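Local coordinates for HmuY protein (Prevotella intermedia, PDB 6R2H), which probably binds heme as a hemophore-like protein of the HmuY family, captured here in its heme-free form, at residues V5-T10 against S184-F189; P13-W18 against V114-M119; V105-A110 against M131-M136. One frame throughout, in Å; residues are numbered along the deposited sequence.

Contact 1 (V5-T10 against S184-F189); sequences VKHFET and SFDYKF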
loop_
_atom_site.group_PDB
_atom_site.type_symbol
_atom_site.label_atom_id
_atom_site.label_comp_id
_atom_site.label_asym_id
_atom_site.label_seq_id
_atom_site.Cartn_x
_atom_site.Cartn_y
_atom_site.Cartn_z
ATOM N N VAL A 5 -9.150 -18.731 6.411
ATOM C CA VAL A 5 -7.973 -17.953 6.060
ATOM C C VAL A 5 -7.744 -18.092 4.557
ATOM O O VAL A 5 -7.685 -19.211 4.049
ATOM C CB VAL A 5 -6.740 -18.432 6.846
ATOM C CG1 VAL A 5 -5.441 -17.939 6.214
ATOM C CG2 VAL A 5 -6.828 -18.023 8.307
ATOM N N LYS A 6 -7.627 -16.949 3.866
ATOM C CA LYS A 6 -7.317 -16.933 2.447
ATOM C C LYS A 6 -5.888 -16.418 2.268
ATOM O O LYS A 6 -5.278 -15.908 3.213
ATOM C CB LYS A 6 -8.323 -16.093 1.648
ATOM C CG LYS A 6 -9.795 -16.157 2.054
ATOM C CD LYS A 6 -10.657 -17.107 1.243
ATOM C CE LYS A 6 -11.506 -17.996 2.130
ATOM N NZ LYS A 6 -12.808 -18.351 1.510
ATOM N N HIS A 7 -5.356 -16.599 1.052
ATOM C CA HIS A 7 -4.008 -16.179 0.731
ATOM C C HIS A 7 -4.016 -15.282 -0.503
ATOM O O HIS A 7 -4.817 -15.468 -1.413
ATOM C CB HIS A 7 -3.074 -17.386 0.627
ATOM C CG HIS A 7 -1.658 -17.014 0.321
ATOM N ND1 HIS A 7 -0.925 -16.145 1.112
ATOM C CD2 HIS A 7 -0.830 -17.389 -0.677
ATOM C CE1 HIS A 7 0.286 -16.000 0.605
ATOM N NE2 HIS A 7 0.377 -16.764 -0.481
ATOM N N PHE A 8 -3.141 -14.274 -0.483
ATOM C CA PHE A 8 -2.885 -13.427 -1.628
ATOM C C PHE A 8 -1.378 -13.276 -1.804
ATOM O O PHE A 8 -0.649 -13.056 -0.832
ATOM C CB PHE A 8 -3.493 -12.037 -1.441
ATOM C CG PHE A 8 -3.151 -11.097 -2.572
ATOM C CD1 PHE A 8 -1.923 -10.448 -2.610
ATOM C CD2 PHE A 8 -4.037 -10.885 -3.617
ATOM C CE1 PHE A 8 -1.583 -9.614 -3.664
ATOM C CE2 PHE A 8 -3.698 -10.041 -4.667
ATOM C CZ PHE A 8 -2.467 -9.422 -4.698
ATOM N N GLU A 9 -0.932 -13.363 -3.066
ATOM C CA GLU A 9 0.472 -13.167 -3.397
ATOM C C GLU A 9 0.624 -12.750 -4.854
ATOM O O GLU A 9 -0.135 -13.193 -5.715
ATOM C CB GLU A 9 1.304 -14.409 -3.086
ATOM C CG GLU A 9 0.990 -15.638 -3.914
ATOM C CD GLU A 9 1.946 -16.765 -3.563
ATOM O OE1 GLU A 9 2.074 -17.079 -2.349
ATOM O OE2 GLU A 9 2.598 -17.298 -4.489
ATOM N N THR A 10 1.612 -11.877 -5.090
ATOM C CA THR A 10 1.953 -11.406 -6.421
ATOM C C THR A 10 3.293 -10.676 -6.372
ATOM O O THR A 10 3.660 -10.113 -5.342
ATOM C CB THR A 10 0.857 -10.498 -6.998
ATOM O OG1 THR A 10 1.040 -10.462 -8.415
ATOM C CG2 THR A 10 0.870 -9.095 -6.435
ATOM N N SER A 184 2.622 -10.247 -0.248
ATOM C CA SER A 184 2.060 -11.543 0.100
ATOM C C SER A 184 1.458 -11.469 1.502
ATOM O O SER A 184 2.102 -10.927 2.395
ATOM C CB SER A 184 3.129 -12.574 0.050
ATOM O OG SER A 184 2.564 -13.865 0.124
ATOM N N PHE A 185 0.230 -11.980 1.692
ATOM C CA PHE A 185 -0.387 -12.017 3.013
ATOM C C PHE A 185 -1.470 -13.087 3.100
ATOM O O PHE A 185 -1.973 -13.564 2.086
ATOM C CB PHE A 185 -1.001 -10.666 3.391
ATOM C CG PHE A 185 -1.985 -10.088 2.400
ATOM C CD1 PHE A 185 -3.336 -10.424 2.455
ATOM C CD2 PHE A 185 -1.565 -9.192 1.426
ATOM C CE1 PHE A 185 -4.250 -9.882 1.561
ATOM C CE2 PHE A 185 -2.477 -8.649 0.533
ATOM C CZ PHE A 185 -3.817 -8.990 0.605
ATOM N N ASP A 186 -1.818 -13.445 4.337
ATOM C CA ASP A 186 -2.996 -14.247 4.628
ATOM C C ASP A 186 -4.023 -13.342 5.284
ATOM O O ASP A 186 -3.647 -12.341 5.900
ATOM C CB ASP A 186 -2.684 -15.402 5.579
ATOM C CG ASP A 186 -1.600 -16.328 5.063
ATOM O OD1 ASP A 186 -1.566 -16.562 3.839
ATOM O OD2 ASP A 186 -0.786 -16.786 5.883
ATOM N N TYR A 187 -5.304 -13.712 5.151
ATOM C CA TYR A 187 -6.358 -12.843 5.638
ATOM C C TYR A 187 -7.679 -13.577 5.846
ATOM O O TYR A 187 -7.944 -14.611 5.243
ATOM C CB TYR A 187 -6.597 -11.701 4.653
ATOM C CG TYR A 187 -7.161 -12.084 3.307
ATOM C CD1 TYR A 187 -6.331 -12.557 2.305
ATOM C CD2 TYR A 187 -8.511 -11.916 3.013
ATOM C CE1 TYR A 187 -6.826 -12.865 1.051
ATOM C CE2 TYR A 187 -9.024 -12.221 1.762
ATOM C CZ TYR A 187 -8.173 -12.698 0.777
ATOM O OH TYR A 187 -8.646 -13.014 -0.468
ATOM N N LYS A 188 -8.517 -12.981 6.691
ATOM C CA LYS A 188 -9.880 -13.430 6.848
ATOM C C LYS A 188 -10.761 -12.263 6.443
ATOM O O LYS A 188 -10.511 -11.132 6.849
ATOM C CB LYS A 188 -10.164 -13.816 8.302
ATOM C CG LYS A 188 -9.366 -14.997 8.841
ATOM C CD LYS A 188 -9.804 -15.393 10.246
ATOM C CE LYS A 188 -8.956 -16.485 10.859
ATOM N NZ LYS A 188 -9.326 -16.744 12.268
ATOM N N PHE A 189 -11.789 -12.564 5.643
ATOM C CA PHE A 189 -12.745 -11.560 5.216
ATOM C C PHE A 189 -14.029 -11.700 6.030
ATOM O O PHE A 189 -14.511 -12.810 6.244
ATOM C CB PHE A 189 -12.973 -11.645 3.708
ATOM C CG PHE A 189 -13.790 -10.505 3.156
ATOM C CD1 PHE A 189 -13.244 -9.237 3.060
ATOM C CD2 PHE A 189 -15.104 -10.695 2.752
ATOM C CE1 PHE A 189 -13.997 -8.187 2.559
ATOM C CE2 PHE A 189 -15.862 -9.640 2.275
ATOM C CZ PHE A 189 -15.295 -8.395 2.149
#

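Contact 2 (P13-W18 against V114-M119); sequences PGYDSW and VDMSRM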
loop_
_atom_site.group_PDB
_atom_site.type_symbol
_atom_site.label_atom_id
_atom_site.label_comp_id
_atom_site.label_asym_id
_atom_site.label_seq_id
_atom_site.Cartn_x
_atom_site.Cartn_y
_atom_site.Cartn_z
ATOM N N PRO A 13 4.489 -4.615 -9.619
ATOM C CA PRO A 13 4.948 -3.774 -10.729
ATOM C C PRO A 13 5.827 -2.610 -10.271
ATOM O O PRO A 13 6.160 -2.504 -9.096
ATOM C CB PRO A 13 3.628 -3.239 -11.316
ATOM C CG PRO A 13 2.663 -3.219 -10.144
ATOM C CD PRO A 13 3.066 -4.410 -9.295
ATOM N N GLY A 14 6.202 -1.741 -11.216
ATOM C CA GLY A 14 7.190 -0.702 -10.973
ATOM C C GLY A 14 6.590 0.499 -10.251
ATOM O O GLY A 14 5.388 0.533 -9.995
ATOM N N TYR A 15 7.443 1.497 -9.975
ATOM C CA TYR A 15 7.097 2.698 -9.226
ATOM C C TYR A 15 5.914 3.469 -9.812
ATOM O O TYR A 15 5.363 4.362 -9.160
ATOM C CB TYR A 15 8.332 3.584 -9.069
ATOM C CG TYR A 15 9.161 3.168 -7.885
ATOM C CD1 TYR A 15 10.075 2.135 -7.991
ATOM C CD2 TYR A 15 8.989 3.771 -6.644
ATOM C CE1 TYR A 15 10.815 1.727 -6.889
ATOM C CE2 TYR A 15 9.726 3.376 -5.537
ATOM C CZ TYR A 15 10.642 2.346 -5.660
ATOM O OH TYR A 15 11.374 1.949 -4.576
ATOM N N ASP A 16 5.509 3.133 -11.035
ATOM C CA ASP A 16 4.466 3.947 -11.648
ATOM C C ASP A 16 3.108 3.254 -11.545
ATOM O O ASP A 16 2.122 3.768 -12.067
ATOM C CB ASP A 16 4.837 4.427 -13.058
ATOM C CG ASP A 16 4.984 3.299 -14.058
ATOM O OD1 ASP A 16 5.320 2.172 -13.630
ATOM O OD2 ASP A 16 4.767 3.561 -15.254
ATOM N N SER A 17 3.050 2.116 -10.842
ATOM C CA SER A 17 1.848 1.298 -10.883
ATOM C C SER A 17 1.397 0.853 -9.496
ATOM O O SER A 17 2.158 0.856 -8.533
ATOM C CB SER A 17 2.007 0.125 -11.799
ATOM O OG SER A 17 2.641 0.504 -13.008
ATOM N N TRP A 18 0.118 0.474 -9.455
ATOM C CA TRP A 18 -0.608 0.024 -8.285
ATOM C C TRP A 18 -1.149 -1.378 -8.554
ATOM O O TRP A 18 -1.401 -1.748 -9.696
ATOM C CB TRP A 18 -1.784 0.972 -8.023
ATOM C CG TRP A 18 -1.446 2.289 -7.398
ATOM C CD1 TRP A 18 -1.106 3.447 -8.037
ATOM C CD2 TRP A 18 -1.438 2.591 -5.988
ATOM N NE1 TRP A 18 -0.885 4.450 -7.125
ATOM C CE2 TRP A 18 -1.080 3.955 -5.862
ATOM C CE3 TRP A 18 -1.676 1.843 -4.825
ATOM C CZ2 TRP A 18 -0.968 4.580 -4.621
ATOM C CZ3 TRP A 18 -1.572 2.466 -3.599
ATOM C CH2 TRP A 18 -1.218 3.815 -3.501
ATOM N N VAL A 114 6.674 8.021 -8.204
ATOM C CA VAL A 114 6.220 7.351 -9.421
ATOM C C VAL A 114 7.358 7.126 -10.418
ATOM O O VAL A 114 7.231 6.268 -11.288
ATOM C CB VAL A 114 5.003 8.017 -10.097
ATOM C CG1 VAL A 114 3.744 7.878 -9.259
ATOM C CG2 VAL A 114 5.257 9.466 -10.468
ATOM N N ASP A 115 8.450 7.901 -10.320
ATOM C CA ASP A 115 9.529 7.818 -11.295
ATOM C C ASP A 115 10.860 8.114 -10.615
ATOM O O ASP A 115 11.101 9.244 -10.183
ATOM C CB ASP A 115 9.346 8.801 -12.457
ATOM C CG ASP A 115 10.299 8.570 -13.631
ATOM O OD1 ASP A 115 11.325 7.868 -13.445
ATOM O OD2 ASP A 115 9.997 9.069 -14.742
ATOM N N MET A 116 11.741 7.108 -10.555
ATOM C CA MET A 116 12.985 7.312 -9.825
ATOM C C MET A 116 14.185 7.235 -10.764
ATOM O O MET A 116 15.329 7.251 -10.314
ATOM C CB MET A 116 13.139 6.358 -8.636
ATOM C CG MET A 116 13.504 4.956 -9.013
ATOM S SD MET A 116 13.927 4.104 -7.487
ATOM C CE MET A 116 14.644 2.591 -8.136
ATOM N N SER A 117 13.912 7.239 -12.071
ATOM C CA SER A 117 14.936 6.992 -13.077
ATOM C C SER A 117 15.991 8.106 -13.127
ATOM O O SER A 117 17.111 7.874 -13.574
ATOM C CB SER A 117 14.305 6.773 -14.421
ATOM O OG SER A 117 13.835 8.011 -14.936
ATOM N N ARG A 118 15.642 9.315 -12.674
ATOM C CA ARG A 118 16.558 10.439 -12.786
ATOM C C ARG A 118 17.074 10.857 -11.412
ATOM O O ARG A 118 17.537 11.988 -11.241
ATOM C CB ARG A 118 15.870 11.634 -13.448
ATOM C CG ARG A 118 15.517 11.424 -14.907
ATOM C CD ARG A 118 14.408 12.486 -15.142
ATOM N NE ARG A 118 14.874 13.822 -15.521
ATOM C CZ ARG A 118 14.108 14.921 -15.529
ATOM N NH1 ARG A 118 12.833 14.862 -15.174
ATOM N NH2 ARG A 118 14.610 16.081 -15.918
ATOM N N MET A 119 17.008 9.939 -10.442
ATOM C CA MET A 119 17.446 10.254 -9.093
ATOM C C MET A 119 18.973 10.213 -9.013
ATOM O O MET A 119 19.583 11.097 -8.409
ATOM C CB MET A 119 16.844 9.319 -8.043
ATOM C CG MET A 119 16.989 9.897 -6.655
ATOM S SD MET A 119 16.884 8.675 -5.335
ATOM C CE MET A 119 17.506 9.644 -3.961
#

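Contact 3 (V105-A110 against M131-M136); sequences VADAPA and MLNGEM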
loop_
_atom_site.group_PDB
_atom_site.type_symbol
_atom_site.label_atom_id
_atom_site.label_comp_id
_atom_site.label_asym_id
_atom_site.label_seq_id
_atom_site.Cartn_x
_atom_site.Cartn_y
_atom_site.Cartn_z
ATOM N N VAL A 105 -7.079 4.013 11.919
ATOM C CA VAL A 105 -6.492 5.137 11.199
ATOM C C VAL A 105 -7.041 5.211 9.776
ATOM O O VAL A 105 -6.953 4.225 9.050
ATOM C CB VAL A 105 -4.954 5.059 11.179
ATOM C CG1 VAL A 105 -4.368 6.323 10.560
ATOM C CG2 VAL A 105 -4.366 4.789 12.559
ATOM N N ALA A 106 -7.570 6.385 9.383
ATOM C CA ALA A 106 -8.062 6.634 8.030
ATOM C C ALA A 106 -6.905 6.998 7.095
ATOM O O ALA A 106 -5.821 7.347 7.558
ATOM C CB ALA A 106 -9.100 7.736 8.050
ATOM N N ASP A 107 -7.148 6.913 5.779
ATOM C CA ASP A 107 -6.179 7.356 4.782
ATOM C C ASP A 107 -6.028 8.873 4.859
ATOM O O ASP A 107 -6.987 9.578 5.151
ATOM C CB ASP A 107 -6.564 6.916 3.364
ATOM C CG ASP A 107 -6.542 5.413 3.136
ATOM O OD1 ASP A 107 -6.589 4.669 4.138
ATOM O OD2 ASP A 107 -6.520 5.000 1.951
ATOM N N ALA A 108 -4.813 9.362 4.590
ATOM C CA ALA A 108 -4.509 10.783 4.653
ATOM C C ALA A 108 -3.652 11.173 3.450
ATOM O O ALA A 108 -3.020 10.303 2.853
ATOM C CB ALA A 108 -3.812 11.089 5.954
ATOM N N PRO A 109 -3.655 12.460 3.025
ATOM C CA PRO A 109 -2.849 12.905 1.884
ATOM C C PRO A 109 -1.374 12.569 2.061
ATOM O O PRO A 109 -0.839 12.691 3.157
ATOM C CB PRO A 109 -3.062 14.422 1.861
ATOM C CG PRO A 109 -4.433 14.602 2.492
ATOM C CD PRO A 109 -4.486 13.547 3.579
ATOM N N ALA A 110 -0.750 12.096 0.978
ATOM C CA ALA A 110 0.647 11.691 0.968
ATOM C C ALA A 110 1.160 11.726 -0.469
ATOM O O ALA A 110 0.391 11.546 -1.412
ATOM C CB ALA A 110 0.823 10.319 1.591
ATOM N N MET A 131 -3.407 9.534 -1.728
ATOM C CA MET A 131 -3.859 9.195 -0.386
ATOM C C MET A 131 -3.199 7.883 0.023
ATOM O O MET A 131 -3.200 6.933 -0.752
ATOM C CB MET A 131 -5.376 8.993 -0.365
ATOM C CG MET A 131 -6.176 10.262 -0.601
ATOM S SD MET A 131 -6.134 11.372 0.818
ATOM C CE MET A 131 -7.471 10.741 1.827
ATOM N N LEU A 132 -2.628 7.831 1.232
ATOM C CA LEU A 132 -2.086 6.576 1.739
ATOM C C LEU A 132 -2.635 6.342 3.135
ATOM O O LEU A 132 -3.031 7.293 3.801
ATOM C CB LEU A 132 -0.558 6.648 1.818
ATOM C CG LEU A 132 0.227 6.644 0.510
ATOM C CD1 LEU A 132 1.705 6.441 0.809
ATOM C CD2 LEU A 132 -0.260 5.572 -0.458
ATOM N N ASN A 133 -2.616 5.076 3.568
ATOM C CA ASN A 133 -2.967 4.728 4.934
ATOM C C ASN A 133 -1.688 4.464 5.719
ATOM O O ASN A 133 -0.981 3.488 5.447
ATOM C CB ASN A 133 -3.854 3.486 5.025
ATOM C CG ASN A 133 -4.363 3.274 6.434
ATOM O OD1 ASN A 133 -3.635 2.795 7.306
ATOM N ND2 ASN A 133 -5.615 3.639 6.660
ATOM N N GLY A 134 -1.428 5.332 6.706
ATOM C CA GLY A 134 -0.176 5.332 7.441
ATOM C C GLY A 134 0.010 4.063 8.272
ATOM O O GLY A 134 1.123 3.544 8.376
ATOM N N GLU A 135 -1.091 3.576 8.866
ATOM C CA GLU A 135 -1.066 2.405 9.729
ATOM C C GLU A 135 -0.734 1.164 8.905
ATOM O O GLU A 135 0.187 0.426 9.238
ATOM C CB GLU A 135 -2.400 2.262 10.469
ATOM C CG GLU A 135 -2.374 1.301 11.643
ATOM C CD GLU A 135 -1.648 1.757 12.896
ATOM O OE1 GLU A 135 -0.908 2.756 12.824
ATOM O OE2 GLU A 135 -1.799 1.076 13.927
ATOM N N MET A 136 -1.493 0.930 7.831
ATOM C CA MET A 136 -1.249 -0.264 7.043
ATOM C C MET A 136 0.177 -0.232 6.494
ATOM O O MET A 136 0.800 -1.283 6.327
ATOM C CB MET A 136 -2.244 -0.425 5.895
ATOM C CG MET A 136 -2.072 -1.765 5.193
ATOM S SD MET A 136 -3.554 -2.301 4.325
ATOM C CE MET A 136 -4.457 -3.007 5.706
HETATM O O HOH W 1 -3.161 7.415 6.908
#

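Contact 1 (V5-T10 against S184-F189)
Lys6 to Glu9 pair with Ser184 to Tyr187 as two neighbouring antiparallel strands at one border of the large sheet. Strand 6-11 is the edge strand on this side of the sheet within the chain. Lys6 with Tyr187 and Phe8 with Phe185 are the hydrogen-bonded pairs. Lys6 N to Tyr187 O is short at 2.7 Å and almost straight. Phe8 N to Phe185 O is 2.9 Å, and each of the two pairs is closed by the return bond.

One face carries Lys6, Phe8, Phe185 and Tyr187. CG of Tyr187 sits between the backbone N and the carbonyl carbon (chi1 67°). The ring presents a face to Lys6 CB, which lies offset toward the rim, with Lys6 CB 3.5 Å from Tyr187 CZ. Phe185 has a similar first torsion and takes Phe8 CB over its ring in the same way. The planes of the Phe8 and Phe185 rings are only 15° apart, but the rings are offset with little face overlap. Phe8 CD1 is 3.7 Å from Phe185 CE2. Ile19 and Ile21 of strand 17-21 pack against Phe8, and the Tyr187 hydroxyl bonds to Leu23 O.

The other face is polar. The N-H at His7 ND1 is shared in two weak bonds, to Asp186 OD1 at 2.8 Å and to Phe185 O at 3.0 Å. His7 NE2 donates in the ring plane to Glu9 OE1, on its anti side. Ser184 OG lies at the ring edge, 3.2 Å from His7 CE1.

A largely aromatic face turned to strands 17-21 and 71-74, with a polar face on the other side, is characteristic of an amphipathic antiparallel beta sheet packed against a second sheet.

Contact 2 (P13-W18 against V114-M119)
Tyr15 and Met116 make the side-chain part of this contact, a Met-aromatic pair. Met116 SD stands over one face of the Tyr15 ring, offset toward the rim, 4.0 Å from Tyr15 CE1. Met116 SD lies 4.3 Å from the Tyr15 ring centroid, 24° off the ring normal. CG of Met116 sits between the backbone N and the carbonyl carbon (chi1 76°), and the chain runs extended from there to the methyl. Met116 CE also touches CE1 of the ring. Ile75 and Val113 pack against Tyr15 as well.

The remaining contacts involve the backbone. No hydrogen bond crosses between the segments. Val114 CA approaches Tyr15 O at 3.1 Å in a nearly straight CA-H...O contact. That carbonyl oxygen also accepts from His74 NE2. Asp16 CB rests 3.5 Å from Val114 O.

Gly14 to Ser17 form a type I turn that leads into strand 17-21 of the small sheet. Val114 and Asp115 lie late in strand 105-115 of the large sheet, which the contact joins to the small sheet. Both residues face Gly126 there in a classic beta bulge.

Polar bonds within Asp115-Ser117 shape the exit from that strand. Asp115 OD1 accepts from Ser117 N at 3.0 Å, an Asx turn, and from Ser117 OG at 2.9 Å. Both donors come from the same face of the carboxylate plane. A second type I turn, from Met116 to Met119, follows and leads into helix 119-122.

Contact 3 (V105-A110 against M131-M136)
Met131 and Asp107 have the most surface buried in this contact, and they touch each other. The Met131 chain is bent at chi2 (-73°) and chi3. Met131 SD lies 3.5 Å from Pro109 N, and Met131 CE 3.6 Å from Asp107 O. The Pro109 ring and the Met131 side chain lie side by side.

Asp107 crosses Asn133 at about a right angle. Asn133 ND2 donates to Asp107 OD1 at 2.9 Å, in its amide plane, and to Val105 O at 2.8 Å, from above that carbonyl's plane. Both amide hydrogens are therefore used. Asn133 OD1 accepts from Met136 N in an Asx motif, so the amide is fixed from both ends. Val105 CG2 packs on Glu135 CB at 3.8 Å.

Ala108 and Leu132 form the antiparallel hydrogen-bonded pair, with Ala108 N to Leu132 O at 2.8 Å. Ala110 CB packs on Leu132 CG at 3.9 Å. A water also bridges Ala106 O, Leu132 O and Gly134 N.

Asp107 OD2 reaches Thr80 N, and Glu135 OE2 reaches Met87 N. Strand 105-115 lies between strands 83-87 and 124-132 in the large sheet, with strand 77-80 of the small sheet against them.

How the contacts relate
All three contacts reach the same nine-stranded antiparallel sheet. Contact 1 is at one border of it. Contacts 2 and 3 lie toward opposite ends of strand 105-115, their centres about 20 Å apart. They still touch, through Trp18 CH2 and Leu132 CD2 at 3.6 Å, which packs the small sheet on the large one. Contact 1 is linked to contact 2 by sequence, since strands 6-11 and 17-21 follow each other, but their centres are about 26 Å apart. Nearest atoms of contacts 1 and 3 are about 7 Å apart. The structure is heme-free. A glycerol, probably from the crystallisation liquor, lies about 4 Å from the Glu9 side chain in contact 1.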